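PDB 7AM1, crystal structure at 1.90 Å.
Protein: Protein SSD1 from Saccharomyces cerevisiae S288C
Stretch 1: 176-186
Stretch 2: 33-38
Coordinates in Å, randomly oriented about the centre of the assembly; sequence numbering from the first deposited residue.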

# COMPACT_ATOMS: atom_id res chain seq x y z
N GLN A 176 -6.05 23.13 15.53
CA GLN A 176 -5.59 21.76 15.77
C GLN A 176 -6.05 20.83 14.65
O GLN A 176 -5.28 19.96 14.20
CB GLN A 176 -6.11 21.27 17.12
CG GLN A 176 -5.64 19.88 17.53
CD GLN A 176 -4.13 19.78 17.61
OE1 GLN A 176 -3.52 18.87 17.04
NE2 GLN A 176 -3.50 20.71 18.32
N LYS A 177 -7.29 20.99 14.19
CA LYS A 177 -7.80 20.12 13.13
C LYS A 177 -7.04 20.36 11.83
O LYS A 177 -6.63 19.40 11.16
CB LYS A 177 -9.29 20.37 12.94
CG LYS A 177 -9.94 19.53 11.86
CD LYS A 177 -9.65 18.05 12.09
CE LYS A 177 -10.46 17.17 11.16
NZ LYS A 177 -10.11 15.73 11.37
N LYS A 178 -6.84 21.63 11.47
CA LYS A 178 -6.03 21.96 10.31
C LYS A 178 -4.64 21.34 10.42
O LYS A 178 -4.15 20.72 9.47
CB LYS A 178 -5.95 23.49 10.17
CG LYS A 178 -5.12 23.98 9.00
CD LYS A 178 -5.25 25.50 8.82
CE LYS A 178 -6.55 25.87 8.12
NZ LYS A 178 -6.55 27.29 7.65
N ASN A 179 -4.02 21.45 11.59
CA ASN A 179 -2.69 20.89 11.78
C ASN A 179 -2.68 19.39 11.58
O ASN A 179 -1.82 18.84 10.88
CB ASN A 179 -2.16 21.23 13.18
CG ASN A 179 -1.76 22.67 13.32
OD1 ASN A 179 -1.87 23.46 12.38
ND2 ASN A 179 -1.30 23.03 14.51
N ASP A 180 -3.65 18.69 12.20
CA ASP A 180 -3.72 17.24 12.06
C ASP A 180 -3.99 16.83 10.62
O ASP A 180 -3.40 15.87 10.12
CB ASP A 180 -4.81 16.68 12.98
CG ASP A 180 -4.44 16.76 14.45
OD1 ASP A 180 -3.26 17.03 14.76
OD2 ASP A 180 -5.34 16.56 15.29
N ASP A 181 -4.87 17.56 9.93
CA ASP A 181 -5.22 17.22 8.55
C ASP A 181 -4.01 17.28 7.63
O ASP A 181 -3.83 16.41 6.77
CB ASP A 181 -6.32 18.15 8.04
CG ASP A 181 -7.71 17.73 8.49
OD1 ASP A 181 -7.85 16.63 9.06
OD2 ASP A 181 -8.66 18.52 8.28
N VAL A 182 -3.17 18.31 7.78
CA VAL A 182 -2.02 18.44 6.89
C VAL A 182 -1.14 17.21 6.98
O VAL A 182 -0.61 16.72 5.97
CB VAL A 182 -1.23 19.73 7.20
CG1 VAL A 182 -0.00 19.83 6.31
CG2 VAL A 182 -2.10 20.96 7.01
N GLU A 183 -0.98 16.66 8.19
CA GLU A 183 -0.18 15.45 8.35
C GLU A 183 -0.92 14.22 7.83
O GLU A 183 -0.38 13.46 7.01
CB GLU A 183 0.22 15.26 9.81
CG GLU A 183 1.15 16.34 10.34
CD GLU A 183 1.49 16.14 11.80
OE1 GLU A 183 0.62 15.65 12.55
OE2 GLU A 183 2.64 16.42 12.18
N VAL A 184 -2.15 13.99 8.30
CA VAL A 184 -2.86 12.78 7.91
C VAL A 184 -3.08 12.74 6.40
O VAL A 184 -2.83 11.72 5.75
CB VAL A 184 -4.19 12.67 8.67
CG1 VAL A 184 -5.01 11.51 8.12
CG2 VAL A 184 -3.94 12.46 10.15
N GLU A 185 -3.56 13.84 5.83
CA GLU A 185 -3.81 13.87 4.39
C GLU A 185 -2.52 13.93 3.59
O GLU A 185 -2.44 13.32 2.51
CB GLU A 185 -4.69 15.07 4.04
CG GLU A 185 -6.07 15.04 4.66
CD GLU A 185 -6.86 16.31 4.37
OE1 GLU A 185 -6.29 17.21 3.72
OE2 GLU A 185 -8.04 16.39 4.76
N GLY A 186 -1.50 14.61 4.10
CA GLY A 186 -0.33 14.92 3.31
C GLY A 186 0.78 13.89 3.37
O GLY A 186 1.64 13.86 2.48
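Stretch 2 33-38: NKKNRS

An irregular, basic segment, Asn33 to Ser38, lies on one acidic flank of a helix and is held there by lysine-carboxylate salt bridges, a longer arginine-aspartate pair and a small aliphatic patch around Val184. Stretch 1 is helical throughout, in a helix that begins earlier in the chain, and its backbone hydrogen bonds include Val184 N to Asp180 O (2.9 Å) and Glu185 N to Asp181 O (2.7 Å). This spacing brings Lys177, Asp180, Asp181, Val184 and Glu185 to the side that meets stretch 2, while Lys178, Asn179 and Val182 are out of its reach. Stretch 2 has no regular secondary structure, and end to end it runs roughly antiparallel to the helix: Lys34 and Lys35 have helix-like phi/psi values (-57/-36 and -68/-58), and Asn36 (-109/90) breaks the run before Arg37 (-69/-12) and Ser38 (-74/-15). The backbones come nearest at Val184 and Lys35, whose CA atoms are 6.4 Å apart, and the contact buries 389 Å² summed over both sides.

Lys35 gives the largest share of that area. Its CA-to-CB bond points sideways, but the side chain runs across the helix surface, past Val184, with Lys35 CD 3.9 Å from Val184 CG1. It ends at Glu185, where Lys35 NZ donates a 2.7 Å hydrogen bond to Glu185 OE2 within a salt bridge. A second salt bridge joins Lys35 NZ to Asp181 OD1 at 3.6 Å, so one ammonium group serves two carboxylates a helical turn apart. The same Asp181 OD1 also takes a weak hydrogen bond from Lys177 NZ (3.4 Å), part of a salt bridge within the helix; Lys177 NZ in turn lies 3.8 Å from Lys35 O.

Val184 points toward stretch 2 and is the most covered residue of the helix. Its CG2 is 3.6 Å from Lys34 O, and its CG1 is 4.0 Å from Lys34 CG, the last atom modelled in that side chain.

Arg37 reaches the helix with the end of its side chain. Asp180 OD2 lies over one face of the guanidinium and Val184 CG2 near its edge, 3.7 Å from Arg37 NH2. The salt bridge from Asp180 OD1 to Arg37 NH2 is long, 3.7 Å, and Glu183 OE1 stays 4.5 Å from Arg37 NH2, beyond a salt bridge; Arg37 NH2 is buried without a hydrogen-bonding partner. A weak bond from Arg37 NE to Lys34 O (3.5 Å) ties the side chain back to its own segment. Asn36 points away from the helix, and its OD1 accepts a 2.7 Å hydrogen bond from Ser38 OG.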

# COMPACT_ATOMS: atom_id res chain seq x y z
N ASN A 33 -9.28 5.20 13.33
CA ASN A 33 -9.46 6.17 12.26
C ASN A 33 -8.34 7.21 12.33
O ASN A 33 -8.32 8.04 13.24
CB ASN A 33 -10.83 6.83 12.36
N LYS A 34 -7.42 7.17 11.37
CA LYS A 34 -6.29 8.09 11.39
C LYS A 34 -6.77 9.54 11.41
O LYS A 34 -6.16 10.40 12.05
CB LYS A 34 -5.38 7.83 10.19
CG LYS A 34 -3.95 8.35 10.35
N LYS A 35 -7.87 9.83 10.70
CA LYS A 35 -8.41 11.18 10.68
C LYS A 35 -8.96 11.57 12.04
O LYS A 35 -8.53 12.57 12.63
CB LYS A 35 -9.48 11.30 9.60
CG LYS A 35 -8.97 11.86 8.27
CD LYS A 35 -8.48 13.29 8.43
CE LYS A 35 -8.07 13.91 7.10
NZ LYS A 35 -9.21 14.60 6.43
N ASN A 36 -9.93 10.81 12.55
CA ASN A 36 -10.52 11.07 13.87
C ASN A 36 -10.04 9.96 14.80
O ASN A 36 -10.68 8.92 14.94
CB ASN A 36 -12.04 11.13 13.78
CG ASN A 36 -12.69 11.41 15.12
OD1 ASN A 36 -12.04 11.87 16.06
ND2 ASN A 36 -13.99 11.15 15.22
N ARG A 37 -8.91 10.21 15.46
CA ARG A 37 -8.23 9.20 16.26
C ARG A 37 -9.00 8.82 17.52
O ARG A 37 -8.64 7.84 18.17
CB ARG A 37 -6.84 9.70 16.64
CG ARG A 37 -5.99 10.10 15.45
CD ARG A 37 -5.00 11.18 15.83
NE ARG A 37 -4.44 11.86 14.67
CZ ARG A 37 -3.64 12.92 14.74
NH1 ARG A 37 -3.29 13.41 15.93
NH2 ARG A 37 -3.18 13.49 13.64
N SER A 38 -10.04 9.58 17.89
CA SER A 38 -10.85 9.22 19.05
C SER A 38 -11.75 8.03 18.78
O SER A 38 -12.29 7.46 19.73
CB SER A 38 -11.69 10.41 19.50
OG SER A 38 -12.63 10.78 18.50